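Membrane protein (Acinetobacter baumannii AB307-0294, PDB 5DL5) forms an outer-membrane beta-barrel of the OprD porin family that probably admits small solutes, including some antibiotics. Local coordinates at residues Gln93-His98 with Asp105-Gly110; Gly112-Arg117 with Val123-Gln128; Leu135-Asn138 with Pro144-Phe147; Thr168-Ser173 with Gln308-Phe313. All coordinates share one frame; numbering follows the deposited sequence.

Interaction 1 of 4, residues Gln93-His98 with Asp105-Gly110; sequences QMIPKH and DHWARG. With C8E ((hydroxyethyloxy)tri(ethyloxy)octane), chain C; C8E ((hydroxyethyloxy)tri(ethyloxy)octane), chain B; PO4 (phosphate ion), chain E.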
# COMPACT_ATOMS: atom_id res chain seq x y z
N GLN A 93 3.73 10.05 -7.57
CA GLN A 93 4.29 8.77 -7.89
C GLN A 93 3.65 8.01 -9.06
O GLN A 93 3.73 6.79 -9.09
CB GLN A 93 4.35 7.88 -6.60
CG GLN A 93 5.22 8.49 -5.57
CD GLN A 93 4.68 9.74 -4.85
OE1 GLN A 93 3.48 9.85 -4.40
NE2 GLN A 93 5.56 10.73 -4.80
N MET A 94 3.12 8.75 -10.04
CA MET A 94 2.47 8.21 -11.24
C MET A 94 3.44 7.99 -12.42
O MET A 94 3.35 6.95 -13.11
CB MET A 94 1.38 9.16 -11.69
CG MET A 94 0.16 9.19 -10.81
SD MET A 94 -0.91 7.70 -10.96
CE MET A 94 -1.76 8.00 -12.51
N ILE A 95 4.40 8.90 -12.59
CA ILE A 95 5.24 8.94 -13.78
C ILE A 95 6.66 9.33 -13.39
O ILE A 95 6.83 10.37 -12.76
CB ILE A 95 4.67 9.96 -14.85
CG1 ILE A 95 3.27 9.48 -15.29
CG2 ILE A 95 5.56 9.99 -16.04
CD1 ILE A 95 2.56 10.58 -16.13
N PRO A 96 7.67 8.57 -13.83
CA PRO A 96 9.04 9.03 -13.61
C PRO A 96 9.30 10.40 -14.22
O PRO A 96 8.78 10.68 -15.32
CB PRO A 96 9.89 8.01 -14.34
CG PRO A 96 9.02 6.78 -14.47
CD PRO A 96 7.59 7.26 -14.52
N LYS A 97 10.22 11.15 -13.62
CA LYS A 97 10.54 12.51 -13.99
C LYS A 97 12.04 12.63 -14.23
O LYS A 97 12.85 11.89 -13.62
CB LYS A 97 10.03 13.53 -12.92
CG LYS A 97 8.52 13.73 -13.03
CD LYS A 97 7.97 14.93 -12.27
CE LYS A 97 7.56 14.51 -10.89
NZ LYS A 97 6.84 15.60 -10.24
N HIS A 98 12.42 13.41 -15.25
CA HIS A 98 13.80 13.69 -15.54
C HIS A 98 14.23 14.75 -14.54
O HIS A 98 13.40 15.37 -13.86
CB HIS A 98 13.94 14.29 -16.94
CG HIS A 98 13.64 13.34 -18.06
ND1 HIS A 98 14.53 12.40 -18.48
CD2 HIS A 98 12.54 13.21 -18.86
CE1 HIS A 98 14.04 11.75 -19.53
NE2 HIS A 98 12.82 12.22 -19.77
N ASP A 105 8.76 9.97 -21.22
CA ASP A 105 7.77 9.66 -22.27
C ASP A 105 7.31 8.18 -22.08
O ASP A 105 6.18 7.85 -22.32
CB ASP A 105 8.41 9.73 -23.64
CG ASP A 105 7.34 9.69 -24.73
OD1 ASP A 105 6.32 10.43 -24.61
OD2 ASP A 105 7.46 8.85 -25.65
N HIS A 106 8.23 7.27 -21.84
CA HIS A 106 7.95 5.84 -21.76
C HIS A 106 9.02 5.23 -20.82
O HIS A 106 10.07 5.82 -20.63
CB HIS A 106 7.92 5.08 -23.10
CG HIS A 106 9.13 5.31 -23.99
ND1 HIS A 106 10.30 4.55 -23.91
CD2 HIS A 106 9.39 6.26 -24.90
CE1 HIS A 106 11.20 5.03 -24.75
NE2 HIS A 106 10.65 6.03 -25.41
N TRP A 107 8.67 4.15 -20.15
CA TRP A 107 9.60 3.50 -19.29
C TRP A 107 9.22 2.04 -19.08
O TRP A 107 8.08 1.63 -19.22
CB TRP A 107 9.62 4.20 -17.87
CG TRP A 107 8.26 4.33 -17.14
CD1 TRP A 107 7.84 3.63 -16.07
CD2 TRP A 107 7.15 5.26 -17.47
NE1 TRP A 107 6.51 4.03 -15.69
CE2 TRP A 107 6.10 5.01 -16.56
CE3 TRP A 107 6.99 6.27 -18.41
CZ2 TRP A 107 4.90 5.75 -16.61
CZ3 TRP A 107 5.82 6.97 -18.45
CH2 TRP A 107 4.80 6.72 -17.56
N ALA A 108 10.21 1.33 -18.59
CA ALA A 108 10.16 -0.08 -18.39
C ALA A 108 10.94 -0.43 -17.11
O ALA A 108 12.01 0.15 -16.83
CB ALA A 108 10.74 -0.82 -19.61
N ARG A 109 10.40 -1.40 -16.38
CA ARG A 109 10.93 -1.80 -15.07
C ARG A 109 10.62 -3.30 -14.84
O ARG A 109 9.70 -3.83 -15.43
CB ARG A 109 10.30 -1.03 -13.94
CG ARG A 109 10.30 0.50 -14.01
CD ARG A 109 9.20 1.13 -13.22
NE ARG A 109 9.19 0.89 -11.78
CZ ARG A 109 8.43 0.02 -11.16
NH1 ARG A 109 7.55 -0.71 -11.81
NH2 ARG A 109 8.56 -0.11 -9.84
N GLY A 110 11.47 -3.99 -14.05
CA GLY A 110 11.14 -5.26 -13.38
C GLY A 110 12.38 -6.18 -13.38
O GLY A 110 13.47 -5.69 -13.46
C8 C8E C . 11.17 1.44 -21.92
O9 C8E C . 10.13 1.52 -22.88
C10 C8E C . 8.79 1.16 -22.44
C11 C8E C . 7.86 0.95 -23.62
O12 C8E C . 6.60 0.38 -23.21
C13 C8E C . 6.21 -0.80 -23.93
C14 C8E C . 4.79 -1.27 -23.61
O15 C8E C . 3.94 -0.14 -23.63
C16 C8E C . 2.75 -0.19 -22.83
C17 C8E C . 1.80 -1.21 -23.39
O18 C8E C . 0.47 -0.84 -23.00
C19 C8E C . -0.22 -0.21 -24.10
C20 C8E C . -1.32 -1.06 -24.62
O21 C8E C . -2.08 -0.16 -25.42
C6 C8E B . 8.18 13.61 -6.61
C7 C8E B . 6.74 13.79 -7.16
C8 C8E B . 5.93 14.98 -6.60
O9 C8E B . 4.49 14.74 -6.45
C10 C8E B . 4.16 14.96 -5.08
C11 C8E B . 4.41 13.67 -4.27
O12 C8E B . 3.68 13.66 -3.06
C13 C8E B . 2.25 13.67 -3.16
C14 C8E B . 1.70 12.27 -3.10
O15 C8E B . 0.66 12.09 -2.15
C16 C8E B . 0.88 12.45 -0.78
C17 C8E B . 0.06 11.44 0.02
O18 C8E B . -1.06 11.06 -0.85
C19 C8E B . -1.45 9.68 -0.75
C20 C8E B . -2.70 9.48 -1.60
O21 C8E B . -3.44 8.24 -1.43
P PO4 E . 12.30 9.66 -22.67
O1 PO4 E . 13.72 9.51 -22.13
O2 PO4 E . 12.27 10.03 -24.16
O3 PO4 E . 11.61 10.81 -21.91
O4 PO4 E . 11.55 8.33 -22.49
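Trp107 lays one face of its indole under the pyrrolidine ring of Pro96. From CB the side chain leaves with CG tucked over the backbone, flanked by N and C (chi1 54°), which lifts the indole off strand 106-118 against the loop 93-98. Trp107 CG and CD1 meet Pro96 CG, with Trp107 CG at 3.7 Å. The fused bond comes closest, Trp107 CE2 lying 3.4 Å from Pro96 CD. That carbon stands 3.5 Å from the centroid of the Trp107 five-membered ring and 16° off its normal, a CH-pi contact over the face. Farther out, Trp107 CZ2 passes the carbonyl O of Met94 at 4.0 Å, and at the tip CH2 reaches Ile95 CG2 at 3.7 Å, the two side chains crossing at about a right angle. Ile95 also rests on Ser52 and Ala54 of strand 50-62, so the loop folds back along the barrel wall. No hydrogen bond joins the segments directly. A phosphate, presumably a crystallisation additive, takes His98 NE2 (2.8 Å) and Asp105 N (3.1 Å) on its O3. The contact within the protein itself is therefore chiefly apolar, a polarised proline C-H set against an electron-rich indole.

Interaction 2 of 4, residues Gly112-Arg117 with Val123-Gln128; sequences GSVKAR and VRYGTQ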
# COMPACT_ATOMS: atom_id res chain seq x y z
N GLY A 112 13.52 -10.67 -12.57
CA GLY A 112 13.19 -12.12 -12.43
C GLY A 112 13.55 -12.57 -11.03
O GLY A 112 14.21 -11.82 -10.18
N SER A 113 13.09 -13.80 -10.77
CA SER A 113 13.43 -14.52 -9.59
C SER A 113 13.55 -16.00 -9.87
O SER A 113 13.10 -16.53 -10.96
CB SER A 113 12.40 -14.26 -8.48
OG SER A 113 11.08 -14.62 -8.87
N VAL A 114 14.25 -16.64 -8.95
CA VAL A 114 14.30 -18.08 -8.90
C VAL A 114 13.67 -18.54 -7.59
O VAL A 114 13.71 -17.80 -6.63
CB VAL A 114 15.73 -18.66 -9.11
CG1 VAL A 114 16.16 -18.34 -10.52
CG2 VAL A 114 16.74 -18.15 -8.06
N LYS A 115 13.10 -19.76 -7.57
CA LYS A 115 12.39 -20.22 -6.41
C LYS A 115 12.58 -21.68 -6.22
O LYS A 115 12.92 -22.37 -7.17
CB LYS A 115 10.88 -19.91 -6.53
CG LYS A 115 10.18 -20.38 -7.73
CD LYS A 115 8.78 -19.81 -7.87
CE LYS A 115 8.11 -20.53 -9.02
NZ LYS A 115 6.82 -19.89 -9.39
N ALA A 116 12.54 -22.10 -4.97
CA ALA A 116 12.74 -23.45 -4.58
C ALA A 116 11.72 -23.80 -3.54
O ALA A 116 11.30 -22.91 -2.79
CB ALA A 116 14.18 -23.64 -4.07
N ARG A 117 11.26 -25.04 -3.56
CA ARG A 117 10.19 -25.46 -2.67
C ARG A 117 10.47 -26.83 -2.09
O ARG A 117 10.81 -27.73 -2.83
CB ARG A 117 8.81 -25.42 -3.34
CG ARG A 117 7.65 -25.65 -2.35
CD ARG A 117 6.29 -25.54 -3.00
NE ARG A 117 6.16 -26.50 -4.11
CZ ARG A 117 5.23 -26.42 -5.05
NH1 ARG A 117 4.31 -25.47 -4.99
NH2 ARG A 117 5.19 -27.26 -6.04
N VAL A 123 11.23 -20.61 -0.99
CA VAL A 123 12.19 -19.53 -0.94
C VAL A 123 12.25 -18.89 -2.32
O VAL A 123 12.37 -19.56 -3.34
CB VAL A 123 13.61 -19.98 -0.49
CG1 VAL A 123 14.56 -18.77 -0.32
CG2 VAL A 123 13.54 -20.74 0.84
N ARG A 124 12.11 -17.59 -2.39
CA ARG A 124 12.21 -16.86 -3.65
C ARG A 124 13.32 -15.82 -3.54
O ARG A 124 13.30 -14.96 -2.63
CB ARG A 124 10.90 -16.24 -3.93
CG ARG A 124 10.86 -15.40 -5.17
CD ARG A 124 9.53 -14.74 -5.35
NE ARG A 124 8.37 -15.61 -5.49
CZ ARG A 124 7.95 -16.12 -6.65
NH1 ARG A 124 8.68 -16.00 -7.79
NH2 ARG A 124 6.85 -16.87 -6.69
N TYR A 125 14.21 -15.83 -4.52
CA TYR A 125 15.29 -14.92 -4.61
C TYR A 125 15.20 -14.10 -5.93
O TYR A 125 15.19 -14.67 -7.03
CB TYR A 125 16.57 -15.73 -4.62
CG TYR A 125 17.74 -14.80 -4.85
CD1 TYR A 125 17.97 -13.70 -4.00
CD2 TYR A 125 18.63 -15.03 -5.87
CE1 TYR A 125 19.05 -12.85 -4.19
CE2 TYR A 125 19.73 -14.20 -6.06
CZ TYR A 125 19.92 -13.13 -5.21
OH TYR A 125 20.99 -12.34 -5.36
N GLY A 126 15.17 -12.79 -5.80
CA GLY A 126 15.15 -11.90 -6.88
C GLY A 126 14.09 -10.82 -6.73
O GLY A 126 13.77 -10.40 -5.64
N THR A 127 13.62 -10.33 -7.87
CA THR A 127 12.69 -9.23 -7.95
C THR A 127 11.28 -9.66 -7.69
O THR A 127 10.83 -10.61 -8.32
CB THR A 127 12.74 -8.58 -9.34
OG1 THR A 127 14.08 -8.24 -9.54
CG2 THR A 127 12.09 -7.15 -9.33
N GLN A 128 10.58 -8.95 -6.78
CA GLN A 128 9.27 -9.38 -6.39
C GLN A 128 8.41 -8.30 -5.82
O GLN A 128 8.90 -7.26 -5.37
CB GLN A 128 9.35 -10.60 -5.42
CG GLN A 128 10.27 -10.35 -4.23
CD GLN A 128 10.70 -11.61 -3.50
OE1 GLN A 128 9.92 -12.22 -2.82
NE2 GLN A 128 11.94 -11.97 -3.62
O HOH W 1 9.92 -12.43 -10.23
O HOH W 2 5.25 -19.29 -7.60
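Arg124 and Ser113 make the side-chain hydrogen bond of this contact: Arg124 NH1 donates to Ser113 OG at 3.0 Å, and the oxygen lies only 2° out of the guanidinium plane, at its edge. CG of Arg124 is anti to the backbone N, and a bend at chi3 turns the guanidinium back toward the serine. NH1 also forms a salt bridge with Glu62, as does Lys115 NZ, so the two cations share one carboxylate; Lys115 runs beside Arg124 in the same direction, its CD 3.7 Å from Arg124 NH2. A water links Ser113 OG to Thr127 O. Along the backbone, Val114 and Tyr125 exchange two hydrogen bonds, and so do Ala116 and Val123, with Val123 N to Ala116 O at 2.9 Å. These bonds define the beta hairpin of strands 106-118 and 121-125, antiparallel neighbours in the barrel wall; the axes of 112-117 and 123-125 run 159° apart and approach to 4.7 Å. At its end the chain turns a corner at Gly126 and Thr127. Thr127 N still donates to Gly112 O at 2.8 Å, but from 41° above the carbonyl plane, and Gly126 CA comes 3.4 Å from the same oxygen. Gln128 NE2 reaches back across the corner to Gly126 O. On the face away from Lys115 and Arg124, Val114, Ala116, Val123 and Tyr125 form a largely apolar surface that probably faces lipid; there Val114 CG2 lies 4.2 Å from Tyr125 CB and comes up at the edge of the tyrosine ring.

Interaction 3 of 4, residues Leu135-Asn138 with Pro144-Phe147; sequences LASN and PEYF
Ser137 and Glu145 tie together the two arms of a chain excursion that leaves the barrel wall after strand 121-125 and returns to it at strand 146-148. Its place in the strand order is that of loop L3, the inward-folded constriction loop of porins, and its burial near the middle of the chain is consistent with that role. Ser137 OG donates to Glu145 O at 2.7 Å, arriving 58° above the carbonyl plane rather than on a lone pair; it also has Leu130 N as a partner. Glu145 is extended, with CG anti to the backbone N (chi1 175°), and this carries its carboxylate across to the other arm. There OE1 accepts Asn138 N at 2.8 Å through its anti lone pair, on an almost straight line (173° at the hydrogen). The backbone answers with Glu145 N to Asn138 O at 3.0 Å, in the carbonyl plane on a lone pair, while Pro144 CA approaches the same oxygen at 3.2 Å. Two residues on, the Phe147 ring is met at its edge and over one face. Ser137 OG sits in the ring plane, 3.5 Å from Phe147 CD2, whereas Leu135 CG lies over one face, 4.3 Å from the Phe147 ring centroid and somewhat off its normal, a CH-pi contact. Phe313 N is a second donor to Glu145 OE1. Two backbone N-H groups thus converge on one buried carboxylate oxygen, which would fix the rotation of the group and partly offset the cost of burying it.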
# COMPACT_ATOMS: atom_id res chain seq x y z
N LEU A 135 6.20 -3.95 5.15
CA LEU A 135 7.00 -3.66 3.97
C LEU A 135 6.23 -3.99 2.71
O LEU A 135 6.35 -5.09 2.24
CB LEU A 135 8.29 -4.52 3.97
CG LEU A 135 9.36 -4.11 2.95
CD1 LEU A 135 9.97 -2.82 3.42
CD2 LEU A 135 10.46 -5.13 2.84
N ALA A 136 5.33 -3.10 2.30
CA ALA A 136 4.34 -3.41 1.31
C ALA A 136 4.61 -2.54 0.03
O ALA A 136 4.74 -1.27 0.11
CB ALA A 136 2.93 -3.15 1.87
N SER A 137 4.64 -3.23 -1.09
CA SER A 137 4.71 -2.59 -2.39
C SER A 137 3.51 -1.77 -2.70
O SER A 137 2.34 -2.20 -2.60
CB SER A 137 4.87 -3.67 -3.48
OG SER A 137 6.18 -4.16 -3.41
N ASN A 138 3.78 -0.57 -3.09
CA ASN A 138 2.75 0.21 -3.86
C ASN A 138 2.07 -0.59 -4.96
O ASN A 138 2.71 -1.13 -5.84
CB ASN A 138 3.39 1.40 -4.62
CG ASN A 138 2.33 2.41 -5.14
OD1 ASN A 138 1.21 2.52 -4.59
ND2 ASN A 138 2.67 3.13 -6.18
N PRO A 144 3.57 -1.57 -10.07
CA PRO A 144 3.95 -1.98 -8.69
C PRO A 144 5.33 -1.63 -8.33
O PRO A 144 6.24 -1.50 -9.15
CB PRO A 144 3.66 -3.50 -8.64
CG PRO A 144 3.44 -3.92 -10.11
CD PRO A 144 3.33 -2.70 -10.98
N GLU A 145 5.48 -1.38 -7.07
CA GLU A 145 6.78 -1.24 -6.46
C GLU A 145 7.45 -2.61 -6.33
O GLU A 145 6.76 -3.60 -6.01
CB GLU A 145 6.59 -0.55 -5.09
CG GLU A 145 7.85 -0.43 -4.24
CD GLU A 145 7.60 0.21 -2.89
OE1 GLU A 145 6.39 0.40 -2.53
OE2 GLU A 145 8.63 0.67 -2.31
N TYR A 146 8.76 -2.68 -6.66
CA TYR A 146 9.50 -3.95 -6.61
C TYR A 146 10.54 -3.97 -5.58
O TYR A 146 11.30 -3.03 -5.43
CB TYR A 146 10.19 -4.34 -7.99
CG TYR A 146 9.19 -4.49 -9.16
CD1 TYR A 146 8.18 -5.38 -9.09
CD2 TYR A 146 9.24 -3.69 -10.31
CE1 TYR A 146 7.26 -5.55 -10.09
CE2 TYR A 146 8.33 -3.85 -11.38
CZ TYR A 146 7.32 -4.76 -11.23
OH TYR A 146 6.35 -5.06 -12.18
N PHE A 147 10.65 -5.10 -4.90
CA PHE A 147 11.80 -5.30 -3.98
C PHE A 147 12.71 -6.43 -4.50
O PHE A 147 12.21 -7.31 -5.11
CB PHE A 147 11.25 -5.62 -2.61
CG PHE A 147 10.71 -4.42 -1.87
CD1 PHE A 147 11.57 -3.58 -1.10
CD2 PHE A 147 9.38 -4.13 -1.93
CE1 PHE A 147 11.05 -2.55 -0.34
CE2 PHE A 147 8.87 -3.05 -1.21
CZ PHE A 147 9.70 -2.25 -0.45

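Interaction 4 of 4, residues Thr168-Ser173 with Gln308-Phe313; sequences TKDQMS and QNADGF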
# COMPACT_ATOMS: atom_id res chain seq x y z
N THR A 168 17.50 -5.98 -0.35
CA THR A 168 18.53 -4.97 -0.50
C THR A 168 18.25 -3.95 -1.62
O THR A 168 19.07 -3.08 -1.83
CB THR A 168 19.95 -5.61 -0.88
OG1 THR A 168 19.70 -6.45 -1.98
CG2 THR A 168 20.51 -6.42 0.34
N LYS A 169 17.15 -4.07 -2.33
CA LYS A 169 16.82 -3.02 -3.29
C LYS A 169 15.35 -2.75 -3.20
O LYS A 169 14.56 -3.68 -2.95
CB LYS A 169 17.13 -3.42 -4.76
CG LYS A 169 18.70 -3.66 -5.00
CD LYS A 169 18.87 -3.85 -6.54
CE LYS A 169 20.34 -4.02 -6.90
NZ LYS A 169 20.24 -3.99 -8.42
N ASP A 170 14.99 -1.50 -3.46
CA ASP A 170 13.57 -1.09 -3.50
C ASP A 170 13.40 -0.19 -4.68
O ASP A 170 14.11 0.76 -4.81
CB ASP A 170 13.27 -0.38 -2.18
CG ASP A 170 11.85 0.29 -2.17
OD1 ASP A 170 10.99 -0.09 -2.94
OD2 ASP A 170 11.67 1.23 -1.40
N GLN A 171 12.54 -0.57 -5.60
CA GLN A 171 12.32 0.22 -6.83
C GLN A 171 10.84 0.71 -6.88
O GLN A 171 9.93 -0.07 -7.18
CB GLN A 171 12.61 -0.64 -8.11
CG GLN A 171 12.48 0.25 -9.39
CD GLN A 171 12.88 -0.45 -10.74
OE1 GLN A 171 12.91 -1.61 -10.85
NE2 GLN A 171 13.08 0.29 -11.72
N MET A 172 10.64 1.98 -6.54
CA MET A 172 9.29 2.51 -6.44
C MET A 172 8.71 2.74 -7.85
O MET A 172 9.44 2.72 -8.87
CB MET A 172 9.27 3.84 -5.67
CG MET A 172 8.45 3.74 -4.40
SD MET A 172 6.72 3.39 -4.73
CE MET A 172 6.18 5.00 -5.34
N SER A 173 7.40 2.86 -7.86
CA SER A 173 6.65 2.88 -9.13
C SER A 173 7.05 3.93 -10.15
O SER A 173 6.95 3.72 -11.33
CB SER A 173 5.16 3.12 -8.75
OG SER A 173 4.78 2.06 -7.86
N GLN A 308 9.41 6.93 3.65
CA GLN A 308 10.45 7.92 3.47
C GLN A 308 11.86 7.27 3.55
O GLN A 308 12.82 8.00 3.51
CB GLN A 308 10.41 8.96 4.55
CG GLN A 308 9.09 9.65 4.85
CD GLN A 308 8.50 10.29 3.64
OE1 GLN A 308 7.42 9.94 3.17
NE2 GLN A 308 9.21 11.13 3.09
N ASN A 309 11.95 5.97 3.77
CA ASN A 309 13.29 5.30 3.99
C ASN A 309 13.23 3.92 3.37
O ASN A 309 13.50 2.90 4.08
CB ASN A 309 13.48 5.15 5.55
CG ASN A 309 13.55 6.48 6.31
OD1 ASN A 309 14.57 7.07 6.30
ND2 ASN A 309 12.47 6.94 6.94
N ALA A 310 12.77 3.81 2.12
CA ALA A 310 12.77 2.60 1.38
C ALA A 310 12.03 1.47 2.09
O ALA A 310 12.45 0.34 2.10
CB ALA A 310 14.17 2.23 0.99
N ASP A 311 10.92 1.84 2.71
CA ASP A 311 10.20 1.02 3.64
C ASP A 311 8.80 0.63 3.16
O ASP A 311 8.01 0.21 3.98
CB ASP A 311 10.15 1.68 5.08
CG ASP A 311 9.53 3.05 5.07
OD1 ASP A 311 9.86 3.89 4.15
OD2 ASP A 311 8.66 3.34 5.94
N GLY A 312 8.53 0.77 1.86
CA GLY A 312 7.30 0.35 1.34
C GLY A 312 6.33 1.51 1.30
O GLY A 312 5.89 2.01 2.35
N PHE A 313 5.97 1.90 0.07
CA PHE A 313 4.99 2.92 -0.14
C PHE A 313 3.56 2.56 0.31
O PHE A 313 2.74 3.39 0.42
CB PHE A 313 5.06 3.31 -1.64
CG PHE A 313 4.30 4.53 -2.00
CD1 PHE A 313 4.88 5.74 -1.85
CD2 PHE A 313 3.02 4.45 -2.43
CE1 PHE A 313 4.20 6.90 -2.17
CE2 PHE A 313 2.33 5.60 -2.81
CZ PHE A 313 2.93 6.81 -2.68
O HOH W 3 9.41 2.36 -0.34
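Met172 uses its thioether in two directions at once: SD accepts a weak hydrogen bond from Ser173 N, the next residue, and also leans on Phe313 across the contact. Met172 CE is 4.0 Å from the centroid of the Phe313 ring, 20° off its normal, a CH-pi contact over one face displaced toward the rim. Met172 SD lies obliquely to the ring and 3.5 Å from Phe313 CB, completing a Met-aromatic contact. Two bends, chi2 -63° and chi3 -74°, curl the methyl over the phenyl, and the side chains cross at about a right angle. The methionine directly follows strand 160-171, which near its end carries a classic beta bulge, Thr168 and Lys169 both facing Thr148. Phe313 belongs to the long loop between strands 289-300 and 332-341, probably the loop L7 that narrows OprD-type channels together with L3. Nearer the bulge, Asp170 OD2 abuts Ala310 CA at 3.3 Å, with no direct hydrogen bond between the segments. One water mediates instead, donating to Asp170 OD2 at 2.7 Å and accepting from Gly312 N at 2.9 Å. The loop's own turn is held by Asn309 N donating to Asp311 OD1 at 3.0 Å, and Asp311 OD2 forms a salt bridge with Arg218.

Interactions 3 and 4 are the closest pair, their centres about 7 Å apart. Glu145 OE2 and Asp170 OD1 approach to 2.6 Å, which would suit a proton shared between the two carboxyl groups. Arg109, on the strand of interaction 1, reaches into both: its NH2 lies 2.8 Å from Pro144 O and, more weakly bonded, 3.1 Å from Met172 O. Gln93 OE1 of interaction 1 also packs on Phe313 CZ at 3.5 Å, and the Phe313 side chain is about 6 Å from a bound detergent. Interaction 2 continues into interaction 3 through Gln128 O and Phe147 N, 2.8 Å apart. So the wall hairpin 106-118/121-125, the inward excursion 135-147 and the loop carrying Phe313 form one continuous set of contacts.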